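Local atomic coordinates of mitochondrial edited mRNA stability factor 1 (Trypanosoma brucei, PDB entry 6NL1), a protein that processes the 5' ends of mitochondrial mRNAs, probably through its Nudix domain, and probably helps to stabilise edited transcripts. Residues 200-205 with 236-241; 275-280 with 290-295. All coordinates share one frame; numbering follows the deposited sequence.

Contact 1: residues 200-205 with 236-241; sequences YVRLGI and SLKLPG. With SO4 (sulfate ion), chain B.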
loop_
_atom_site.group_PDB
_atom_site.type_symbol
_atom_site.label_atom_id
_atom_site.label_comp_id
_atom_site.label_asym_id
_atom_site.label_seq_id
_atom_site.Cartn_x
_atom_site.Cartn_y
_atom_site.Cartn_z
ATOM N N TYR A 200 -0.351 -1.954 -5.080
ATOM C CA TYR A 200 -1.181 -2.430 -3.988
ATOM C C TYR A 200 -2.273 -3.306 -4.596
ATOM O O TYR A 200 -2.682 -3.104 -5.743
ATOM C CB TYR A 200 -1.831 -1.249 -3.267
ATOM C CG TYR A 200 -0.922 -0.501 -2.305
ATOM C CD1 TYR A 200 -1.335 0.691 -1.716
ATOM C CD2 TYR A 200 0.327 -1.003 -1.956
ATOM C CE1 TYR A 200 -0.528 1.374 -0.816
ATOM C CE2 TYR A 200 1.151 -0.330 -1.055
ATOM C CZ TYR A 200 0.716 0.856 -0.486
ATOM O OH TYR A 200 1.520 1.538 0.397
ATOM N N VAL A 201 -2.744 -4.280 -3.834
ATOM C CA VAL A 201 -3.851 -5.112 -4.273
ATOM C C VAL A 201 -4.922 -5.144 -3.204
ATOM O O VAL A 201 -4.622 -5.089 -2.006
ATOM C CB VAL A 201 -3.410 -6.571 -4.594
ATOM C CG1 VAL A 201 -2.497 -6.581 -5.799
ATOM C CG2 VAL A 201 -2.742 -7.247 -3.360
ATOM N N ARG A 202 -6.171 -5.215 -3.644
ATOM C CA ARG A 202 -7.291 -5.353 -2.732
ATOM C C ARG A 202 -8.151 -6.492 -3.268
ATOM O O ARG A 202 -8.540 -6.494 -4.431
ATOM C CB ARG A 202 -8.090 -4.049 -2.640
ATOM C CG ARG A 202 -7.343 -2.875 -2.016
ATOM C CD ARG A 202 -6.966 -3.150 -0.543
ATOM N NE ARG A 202 -6.293 -1.989 0.047
ATOM C CZ ARG A 202 -4.972 -1.820 0.089
ATOM N NH1 ARG A 202 -4.154 -2.735 -0.426
ATOM N NH2 ARG A 202 -4.461 -0.734 0.648
ATOM N N LEU A 203 -8.399 -7.490 -2.432
ATOM C CA LEU A 203 -9.271 -8.586 -2.814
ATOM C C LEU A 203 -10.578 -8.378 -2.077
ATOM O O LEU A 203 -10.694 -8.707 -0.899
ATOM C CB LEU A 203 -8.653 -9.954 -2.472
ATOM C CG LEU A 203 -9.036 -11.098 -3.425
ATOM C CD1 LEU A 203 -8.378 -12.432 -3.037
ATOM C CD2 LEU A 203 -10.547 -11.253 -3.511
ATOM N N GLY A 204 -11.550 -7.803 -2.776
ATOM C CA GLY A 204 -12.861 -7.560 -2.214
ATOM C C GLY A 204 -13.669 -8.840 -2.050
ATOM O O GLY A 204 -14.360 -9.297 -2.970
ATOM N N ILE A 205 -13.567 -9.423 -0.864
ATOM C CA ILE A 205 -14.401 -10.543 -0.475
ATOM C C ILE A 205 -15.792 -10.017 -0.163
ATOM O O ILE A 205 -15.932 -9.028 0.561
ATOM C CB ILE A 205 -13.810 -11.230 0.770
ATOM C CG1 ILE A 205 -12.535 -11.979 0.389
ATOM C CG2 ILE A 205 -14.793 -12.202 1.358
ATOM C CD1 ILE A 205 -12.793 -13.205 -0.467
ATOM N N SER A 236 -6.643 3.073 8.709
ATOM C CA SER A 236 -7.208 2.863 7.369
ATOM C C SER A 236 -8.318 1.814 7.390
ATOM O O SER A 236 -8.077 0.656 7.738
ATOM C CB SER A 236 -6.117 2.397 6.386
ATOM O OG SER A 236 -5.024 3.303 6.325
ATOM N N LEU A 237 -9.528 2.224 7.023
ATOM C CA LEU A 237 -10.618 1.288 6.773
ATOM C C LEU A 237 -10.388 0.731 5.378
ATOM O O LEU A 237 -10.280 1.490 4.427
ATOM C CB LEU A 237 -11.969 2.006 6.833
ATOM C CG LEU A 237 -13.210 1.198 6.444
ATOM C CD1 LEU A 237 -13.509 0.143 7.504
ATOM C CD2 LEU A 237 -14.418 2.130 6.253
ATOM N N LYS A 238 -10.296 -0.587 5.248
ATOM C CA LYS A 238 -9.868 -1.157 3.981
ATOM C C LYS A 238 -10.520 -2.501 3.687
ATOM O O LYS A 238 -10.895 -3.228 4.594
ATOM C CB LYS A 238 -8.338 -1.317 3.974
ATOM C CG LYS A 238 -7.816 -2.284 5.057
ATOM C CD LYS A 238 -6.279 -2.254 5.214
ATOM C CE LYS A 238 -5.517 -2.621 3.939
ATOM N NZ LYS A 238 -5.846 -3.993 3.422
ATOM N N LEU A 239 -10.656 -2.806 2.398
ATOM C CA LEU A 239 -10.806 -4.177 1.930
ATOM C C LEU A 239 -9.502 -4.932 2.253
ATOM O O LEU A 239 -8.454 -4.317 2.447
ATOM C CB LEU A 239 -11.072 -4.196 0.412
ATOM C CG LEU A 239 -12.261 -3.375 -0.107
ATOM C CD1 LEU A 239 -12.420 -3.471 -1.641
ATOM C CD2 LEU A 239 -13.543 -3.810 0.582
ATOM N N PRO A 240 -9.569 -6.265 2.337
ATOM C CA PRO A 240 -8.351 -7.053 2.571
ATOM C C PRO A 240 -7.379 -6.890 1.416
ATOM O O PRO A 240 -7.807 -6.628 0.296
ATOM C CB PRO A 240 -8.860 -8.500 2.591
ATOM C CG PRO A 240 -10.334 -8.397 2.914
ATOM C CD PRO A 240 -10.785 -7.102 2.294
ATOM N N GLY A 241 -6.088 -7.057 1.677
ATOM C CA GLY A 241 -5.111 -7.041 0.609
ATOM C C GLY A 241 -3.969 -6.110 0.922
ATOM O O GLY A 241 -4.156 -5.100 1.589
HETATM S S SO4 B . -9.479 0.189 -0.244
HETATM O O1 SO4 B . -9.234 -0.993 0.568
HETATM O O2 SO4 B . -8.200 0.881 -0.403
HETATM O O3 SO4 B . -10.033 -0.147 -1.550
HETATM O O4 SO4 B . -10.441 1.055 0.433
#
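In the GDP-binding site, Arg202 and Leu239 converge on a sulfate ion, probably from the crystallisation liquor. Leu239 N donates to sulfate O1 at 2.9 Å. Arg202 NE reaches the same oxygen at 3.1 Å in a weak, bent bond, with O1 in the plane at the guanidinium edge. Arginine suits this site because its flat head can serve anions and backbone oxygens together. The chain bends at chi2 (-63°), carrying CD in to 3.5 Å from Leu239 O, and NH1 donates within its own plane to Val201 O.

Lys238 crosses Arg202 at about a right angle, its CE lying over one guanidinium face, 3.9 Å from NH2. Two like charges are thus close, but Lys238 NZ is gripped by Gly241 O at 2.7 Å and Leu239 O at 2.8 Å, and by a salt bridge to Glu261 that probably offsets the repulsion. Glu261 also accepts from Gly241 N. It belongs to helix 250-262, and the segment that starts after Leu239-Pro240-Gly241 and runs through this helix resembles the Nudix box, as in relatives with a Leu-Pro-Gly lead-in.

The backbones are joined by Leu203 N to Pro240 O (2.9 Å, 149° at the hydrogen). Proline, which lacks an N-H, suits a turn away from strand pairing; its CD rests 3.6 Å from Leu203 O, and the ring packs on Leu258. Glycine is required at 241: its backbone angles disfavour any CB, which would also collide with Val201 O and Arg202 CA.

Contact 2: residues 275-280 with 290-295; sequences GHLYQT and VRYFVA. With SO4 (sulfate ion), chain B.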
loop_
_atom_site.group_PDB
_atom_site.type_symbol
_atom_site.label_atom_id
_atom_site.label_comp_id
_atom_site.label_asym_id
_atom_site.label_seq_id
_atom_site.Cartn_x
_atom_site.Cartn_y
_atom_site.Cartn_z
ATOM N N GLY A 275 -10.213 -4.195 -12.324
ATOM C CA GLY A 275 -9.628 -2.930 -12.727
ATOM C C GLY A 275 -8.635 -2.373 -11.721
ATOM O O GLY A 275 -8.123 -3.093 -10.856
ATOM N N HIS A 276 -8.372 -1.080 -11.828
ATOM C CA HIS A 276 -7.427 -0.424 -10.948
ATOM C C HIS A 276 -7.853 1.007 -10.702
ATOM O O HIS A 276 -8.603 1.587 -11.481
ATOM C CB HIS A 276 -6.014 -0.467 -11.539
ATOM C CG HIS A 276 -5.844 0.390 -12.752
ATOM N ND1 HIS A 276 -5.453 1.708 -12.678
ATOM C CD2 HIS A 276 -6.027 0.119 -14.066
ATOM C CE1 HIS A 276 -5.398 2.216 -13.899
ATOM N NE2 HIS A 276 -5.741 1.273 -14.756
ATOM N N LEU A 277 -7.392 1.554 -9.587
ATOM C CA LEU A 277 -7.571 2.963 -9.278
ATOM C C LEU A 277 -6.183 3.558 -9.091
ATOM O O LEU A 277 -5.286 2.912 -8.547
ATOM C CB LEU A 277 -8.374 3.158 -7.986
ATOM C CG LEU A 277 -9.810 2.635 -7.898
ATOM C CD1 LEU A 277 -10.389 2.910 -6.507
ATOM C CD2 LEU A 277 -10.692 3.242 -8.983
ATOM N N TYR A 278 -6.012 4.785 -9.558
ATOM C CA TYR A 278 -4.774 5.513 -9.400
ATOM C C TYR A 278 -5.085 6.998 -9.438
ATOM O O TYR A 278 -5.218 7.591 -10.511
ATOM C CB TYR A 278 -3.788 5.152 -10.503
ATOM C CG TYR A 278 -2.492 5.925 -10.412
ATOM C CD1 TYR A 278 -1.673 5.833 -9.282
ATOM C CD2 TYR A 278 -2.086 6.757 -11.452
ATOM C CE1 TYR A 278 -0.480 6.554 -9.200
ATOM C CE2 TYR A 278 -0.901 7.477 -11.381
ATOM C CZ TYR A 278 -0.102 7.375 -10.255
ATOM O OH TYR A 278 1.074 8.097 -10.203
ATOM N N GLN A 279 -5.235 7.582 -8.258
ATOM C CA GLN A 279 -5.572 8.989 -8.133
ATOM C C GLN A 279 -4.473 9.645 -7.316
ATOM O O GLN A 279 -4.239 9.256 -6.184
ATOM C CB GLN A 279 -6.902 9.148 -7.400
ATOM C CG GLN A 279 -7.311 10.589 -7.227
ATOM C CD GLN A 279 -7.344 11.322 -8.556
ATOM O OE1 GLN A 279 -7.973 10.858 -9.504
ATOM N NE2 GLN A 279 -6.654 12.465 -8.635
ATOM N N THR A 280 -3.794 10.635 -7.877
ATOM C CA THR A 280 -2.708 11.268 -7.141
ATOM C C THR A 280 -2.424 12.691 -7.620
ATOM O O THR A 280 -3.028 13.160 -8.578
ATOM C CB THR A 280 -1.412 10.445 -7.253
ATOM O OG1 THR A 280 -0.454 10.936 -6.308
ATOM C CG2 THR A 280 -0.834 10.531 -8.676
ATOM N N VAL A 290 -3.697 0.894 -7.286
ATOM C CA VAL A 290 -4.311 -0.176 -6.530
ATOM C C VAL A 290 -5.102 -1.061 -7.499
ATOM O O VAL A 290 -5.966 -0.574 -8.220
ATOM C CB VAL A 290 -5.262 0.387 -5.458
ATOM C CG1 VAL A 290 -5.900 -0.735 -4.689
ATOM C CG2 VAL A 290 -4.513 1.348 -4.509
ATOM N N ARG A 291 -4.794 -2.357 -7.517
ATOM C CA ARG A 291 -5.518 -3.311 -8.353
ATOM C C ARG A 291 -6.563 -4.051 -7.535
ATOM O O ARG A 291 -6.279 -4.567 -6.446
ATOM C CB ARG A 291 -4.558 -4.315 -8.987
ATOM C CG ARG A 291 -3.624 -3.701 -9.989
ATOM C CD ARG A 291 -3.683 -4.461 -11.286
ATOM N NE ARG A 291 -3.625 -3.572 -12.440
ATOM C CZ ARG A 291 -3.554 -3.993 -13.695
ATOM N NH1 ARG A 291 -3.536 -5.295 -13.957
ATOM N NH2 ARG A 291 -3.505 -3.113 -14.687
ATOM N N TYR A 292 -7.769 -4.103 -8.075
ATOM C CA TYR A 292 -8.909 -4.668 -7.373
ATOM C C TYR A 292 -9.318 -6.020 -7.929
ATOM O O TYR A 292 -9.153 -6.301 -9.124
ATOM C CB TYR A 292 -10.093 -3.688 -7.411
ATOM C CG TYR A 292 -9.873 -2.509 -6.506
ATOM C CD1 TYR A 292 -10.278 -2.551 -5.173
ATOM C CD2 TYR A 292 -9.209 -1.377 -6.957
ATOM C CE1 TYR A 292 -10.051 -1.479 -4.322
ATOM C CE2 TYR A 292 -8.977 -0.295 -6.110
ATOM C CZ TYR A 292 -9.397 -0.356 -4.795
ATOM O OH TYR A 292 -9.181 0.711 -3.947
ATOM N N PHE A 293 -9.846 -6.846 -7.036
ATOM C CA PHE A 293 -10.391 -8.157 -7.369
ATOM C C PHE A 293 -11.662 -8.315 -6.554
ATOM O O PHE A 293 -11.811 -7.662 -5.518
ATOM C CB PHE A 293 -9.400 -9.262 -6.977
ATOM C CG PHE A 293 -8.073 -9.167 -7.683
ATOM C CD1 PHE A 293 -7.817 -9.940 -8.814
ATOM C CD2 PHE A 293 -7.086 -8.290 -7.223
ATOM C CE1 PHE A 293 -6.594 -9.855 -9.474
ATOM C CE2 PHE A 293 -5.867 -8.195 -7.874
ATOM C CZ PHE A 293 -5.617 -8.975 -9.004
ATOM N N VAL A 294 -12.580 -9.164 -7.008
ATOM C CA VAL A 294 -13.716 -9.548 -6.175
ATOM C C VAL A 294 -13.812 -11.058 -6.086
ATOM O O VAL A 294 -13.401 -11.772 -7.004
ATOM C CB VAL A 294 -15.067 -9.009 -6.701
ATOM C CG1 VAL A 294 -15.074 -7.483 -6.714
ATOM C CG2 VAL A 294 -15.393 -9.601 -8.079
ATOM N N ALA A 295 -14.356 -11.542 -4.976
ATOM C CA ALA A 295 -14.655 -12.962 -4.838
ATOM C C ALA A 295 -15.794 -13.139 -3.850
ATOM O O ALA A 295 -15.815 -12.510 -2.783
ATOM C CB ALA A 295 -13.427 -13.735 -4.378
HETATM S S SO4 B . -9.479 0.189 -0.244
HETATM O O1 SO4 B . -9.234 -0.993 0.568
HETATM O O2 SO4 B . -8.200 0.881 -0.403
HETATM O O3 SO4 B . -10.033 -0.147 -1.550
HETATM O O4 SO4 B . -10.441 1.055 0.433
HETATM O O HOH W 1 -7.175 -5.963 -10.997
#
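Leu277 and Tyr292 both turn CG anti to the carbonyl carbon (chi1 -61° and -73°), and the leucine then extends so that its CD1 comes to 3.5 Å from Tyr292 CE2, the two side chains meeting at a slant. An exposed leucine here gives the aromatic side chain an apolar neighbour without competing for its hydroxyl. Tyr292 OH donates to sulfate O3 at 2.7 Å, the oxygen lying in the ring plane; a tyrosine is long enough to deliver this polar tip from the strand. Tyr292 binds GDP in another structure of the protein, as does Gln279, just beyond Leu277.

Leu277 and Val290 form an antiparallel hydrogen-bonded pair, with Leu277 N to Val290 O and Val290 N to Leu277 O each 2.9 Å. Further along, Tyr292 N donates to Gly275 O at 3.0 Å, and a water bridges Gly275 O and Tyr292 O. The backbone angles of Gly275 are ones that a residue with CB could hardly adopt.

On the other face, opposite Leu277 and Tyr292, His276 and Arg291 form an antiparallel non-hydrogen-bonded pair; their flat groups are 18° from parallel but meet obliquely, without stacking, Arg291 NH2 lying 4.1 Å from His276 CD2.

Strand 290-296 runs between antiparallel strand 272-277 and parallel strand 200-207, while Arg291 and Phe293 rest on helix 250-262.

Overall arrangement
Contact 1 closes before contact 2 opens along the chain, yet their centres lie only 9 Å apart. They share the mixed sheet of the Nudix domain, where strands 200-207 and 290-296 are parallel neighbours, probably joined by backbone bonds from Arg291 N to Tyr200 O and from Gly204 N to Phe293 O. Arg202 packs on Tyr292 and Val290, so the two contacts form adjoining walls around one sulfate. Helix 250-262 touches both. Residues 200-205 thus link the loop after strand 235-238 to the 272-277/290-296 hairpin, and bring together Arg202 and Tyr292, GDP-binding residues 90 positions apart in sequence.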